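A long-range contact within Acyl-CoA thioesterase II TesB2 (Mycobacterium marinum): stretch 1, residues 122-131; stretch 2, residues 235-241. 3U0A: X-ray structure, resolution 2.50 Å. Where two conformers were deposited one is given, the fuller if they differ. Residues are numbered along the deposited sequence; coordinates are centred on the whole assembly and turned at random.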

# COMPACT_ATOMS: atom_id res chain seq x y z
N ALA A 122 -8.69 -8.83 -15.97
CA ALA A 122 -8.67 -8.48 -17.37
C ALA A 122 -8.41 -6.98 -17.51
O ALA A 122 -8.83 -6.17 -16.67
N MET A 123 -7.70 -6.63 -18.56
CA MET A 123 -7.56 -5.26 -18.91
C MET A 123 -8.94 -4.63 -19.15
O MET A 123 -9.73 -5.17 -19.90
N PRO A 124 -9.22 -3.47 -18.53
CA PRO A 124 -10.47 -2.78 -18.80
C PRO A 124 -10.55 -2.29 -20.24
O PRO A 124 -9.51 -2.08 -20.90
N ALA A 125 -11.79 -2.17 -20.72
CA ALA A 125 -12.05 -1.58 -22.00
C ALA A 125 -11.57 -0.14 -21.96
O ALA A 125 -12.07 0.67 -21.17
N ALA A 126 -10.54 0.14 -22.74
CA ALA A 126 -10.10 1.50 -22.98
C ALA A 126 -9.99 1.64 -24.50
O ALA A 126 -9.98 0.63 -25.24
N PRO A 127 -10.01 2.89 -24.98
CA PRO A 127 -9.82 3.06 -26.39
C PRO A 127 -8.33 3.04 -26.65
O PRO A 127 -7.56 3.33 -25.73
N PRO A 128 -7.90 2.68 -27.88
CA PRO A 128 -6.48 2.70 -28.11
C PRO A 128 -5.90 4.12 -27.96
O PRO A 128 -6.63 5.10 -28.08
N PRO A 129 -4.59 4.22 -27.68
CA PRO A 129 -4.01 5.57 -27.54
C PRO A 129 -3.96 6.35 -28.85
O PRO A 129 -4.04 7.57 -28.85
N ASP A 130 -3.86 5.62 -29.95
CA ASP A 130 -3.54 6.27 -31.22
C ASP A 130 -4.63 7.23 -31.70
O ASP A 130 -4.30 8.24 -32.37
N ASP A 131 -5.88 6.97 -31.32
CA ASP A 131 -6.97 7.87 -31.66
C ASP A 131 -7.36 8.78 -30.47
O ASP A 131 -8.48 9.26 -30.39
N GLU A 235 7.16 1.56 -24.28
CA GLU A 235 5.98 1.04 -24.99
C GLU A 235 4.74 1.47 -24.24
O GLU A 235 4.83 1.83 -23.07
N TRP A 236 3.59 1.46 -24.89
CA TRP A 236 2.38 1.93 -24.24
C TRP A 236 2.03 1.17 -22.97
O TRP A 236 1.99 -0.08 -22.96
N LEU A 237 1.82 1.94 -21.90
CA LEU A 237 1.24 1.47 -20.64
C LEU A 237 -0.10 2.19 -20.40
O LEU A 237 -0.19 3.41 -20.58
N LEU A 238 -1.13 1.44 -20.03
CA LEU A 238 -2.38 2.04 -19.60
C LEU A 238 -2.48 2.07 -18.09
O LEU A 238 -2.37 1.04 -17.41
N TYR A 239 -2.69 3.27 -17.58
CA TYR A 239 -2.88 3.46 -16.19
C TYR A 239 -4.35 3.57 -15.89
O TYR A 239 -4.97 4.58 -16.18
N ASP A 240 -4.89 2.54 -15.28
CA ASP A 240 -6.27 2.56 -14.87
C ASP A 240 -6.36 2.97 -13.39
O ASP A 240 -5.92 2.22 -12.52
N GLN A 241 -6.91 4.17 -13.15
CA GLN A 241 -6.84 4.85 -11.85
C GLN A 241 -8.21 5.09 -11.27
O GLN A 241 -9.22 5.08 -11.99

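A proline-rich segment without regular secondary structure can pack against a β-strand through side chains alone, and the contact between residues 122-131 and 235-241 of this thioesterase is a compact example. No hydrogen bond crosses between the two stretches, which bury 315 Å² of surface, both sides summed. Leu238 and Asp240 in the strand, and Trp236 just before it, direct their CA-to-CB bonds toward the proline-rich segment, whereas Leu237 points away.

Ala122 takes no part, so the contact opens with Met123. Its CB leaves the backbone sideways, but an all-trans side chain (chi1, chi2 and chi3 all t) extends far enough for CE to lie 3.3 Å from CD2 of Leu238, a tight apolar approach. Pro124 points toward the strand and meets two residues there. Its CG lies 4.2 Å from CD2 of Leu238 and 3.6 Å from OD2 of Asp240, whose chi1 is t; the carboxylate thus borders the proline ring, while its OD1 is hydrogen-bonded elsewhere in the structure. Ala125 turns away. Ala126 points back in, its CB 3.9 Å from CD2 of Leu238. With chi1 t and chi2 p, Leu238 brings CD2 nearest to Met123, Pro124 and Ala126, while its CD1 also touches Ala126; it is the most extensively covered residue of the contact.

Pro127 and Pro128 stay out of reach, and the next inward residue is Pro129. Its CG sits over one face of the Trp236 indole, 3.6 Å from the centroid of the five-membered ring and only 4° off the ring normal, the geometry of a CH-π interaction; the same CG is 3.7 Å from CE2 of Trp236, whose chi1 is m. Asp130 adds only a marginal contact, its OD1 4.5 Å from Trp236 NE1, too distant for a hydrogen bond.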

# COMPACT_ATOMS: atom_id res chain seq x y z
CB ALA A 122 -9.99 -8.87 -18.05
CB MET A 123 -6.74 -5.14 -20.19
CG MET A 123 -6.19 -3.74 -20.35
SD MET A 123 -5.36 -3.58 -21.91
CE MET A 123 -4.88 -1.85 -21.98
CB PRO A 124 -10.43 -1.58 -17.85
CG PRO A 124 -9.00 -1.31 -17.70
CD PRO A 124 -8.33 -2.66 -17.70
CB ALA A 125 -13.54 -1.64 -22.33
CB ALA A 126 -8.77 1.78 -22.30
CB PRO A 127 -10.44 4.43 -26.68
CG PRO A 127 -10.42 5.13 -25.38
CD PRO A 127 -10.54 4.10 -24.32
CB PRO A 128 -6.34 2.20 -29.55
CG PRO A 128 -7.52 1.33 -29.75
CD PRO A 128 -8.62 1.92 -28.91
CB PRO A 129 -2.58 5.27 -27.07
CG PRO A 129 -2.29 3.88 -27.55
CD PRO A 129 -3.60 3.14 -27.51
CB ASP A 130 -3.13 5.28 -32.32
CG ASP A 130 -1.62 5.24 -32.52
OD1 ASP A 130 -0.90 5.80 -31.66
OD2 ASP A 130 -1.18 4.64 -33.53
CB ASP A 131 -8.18 7.06 -32.24
CG ASP A 131 -8.68 5.90 -31.30
OD1 ASP A 131 -8.47 5.98 -30.07
OD2 ASP A 131 -9.32 4.94 -31.82
CB GLU A 235 6.05 -0.49 -25.09
CG GLU A 235 7.00 -0.98 -26.19
CD GLU A 235 7.06 -2.51 -26.35
OE1 GLU A 235 6.35 -3.27 -25.59
OE2 GLU A 235 7.81 -2.95 -27.27
CB TRP A 236 1.19 1.92 -25.20
CG TRP A 236 1.24 3.03 -26.24
CD1 TRP A 236 1.41 2.89 -27.60
CD2 TRP A 236 1.09 4.47 -26.02
NE1 TRP A 236 1.39 4.10 -28.22
CE2 TRP A 236 1.21 5.09 -27.33
CE3 TRP A 236 0.89 5.29 -24.90
CZ2 TRP A 236 1.14 6.47 -27.51
CZ3 TRP A 236 0.82 6.67 -25.09
CH2 TRP A 236 0.94 7.24 -26.38
CB LEU A 237 2.18 1.77 -19.47
CG LEU A 237 3.58 1.19 -19.57
CD1 LEU A 237 4.48 1.85 -18.54
CD2 LEU A 237 3.56 -0.34 -19.44
CB LEU A 238 -3.57 1.28 -20.14
CG LEU A 238 -4.96 1.61 -19.57
CD1 LEU A 238 -5.47 2.95 -20.10
CD2 LEU A 238 -5.92 0.51 -19.96
CB TYR A 239 -2.22 4.73 -15.72
CG TYR A 239 -1.75 4.65 -14.31
CD1 TYR A 239 -2.16 3.61 -13.44
CD2 TYR A 239 -0.90 5.61 -13.81
CE1 TYR A 239 -1.68 3.56 -12.12
CE2 TYR A 239 -0.43 5.56 -12.50
CZ TYR A 239 -0.78 4.55 -11.66
OH TYR A 239 -0.22 4.58 -10.40
CB ASP A 240 -6.89 1.20 -15.15
CG ASP A 240 -8.34 1.16 -14.85
OD1 ASP A 240 -9.03 2.17 -15.04
OD2 ASP A 240 -8.78 0.10 -14.43
CB GLN A 241 -6.16 6.22 -11.95
CG GLN A 241 -4.88 6.26 -12.73
CD GLN A 241 -4.34 7.68 -12.88
OE1 GLN A 241 -5.10 8.63 -13.06
NE2 GLN A 241 -3.02 7.83 -12.82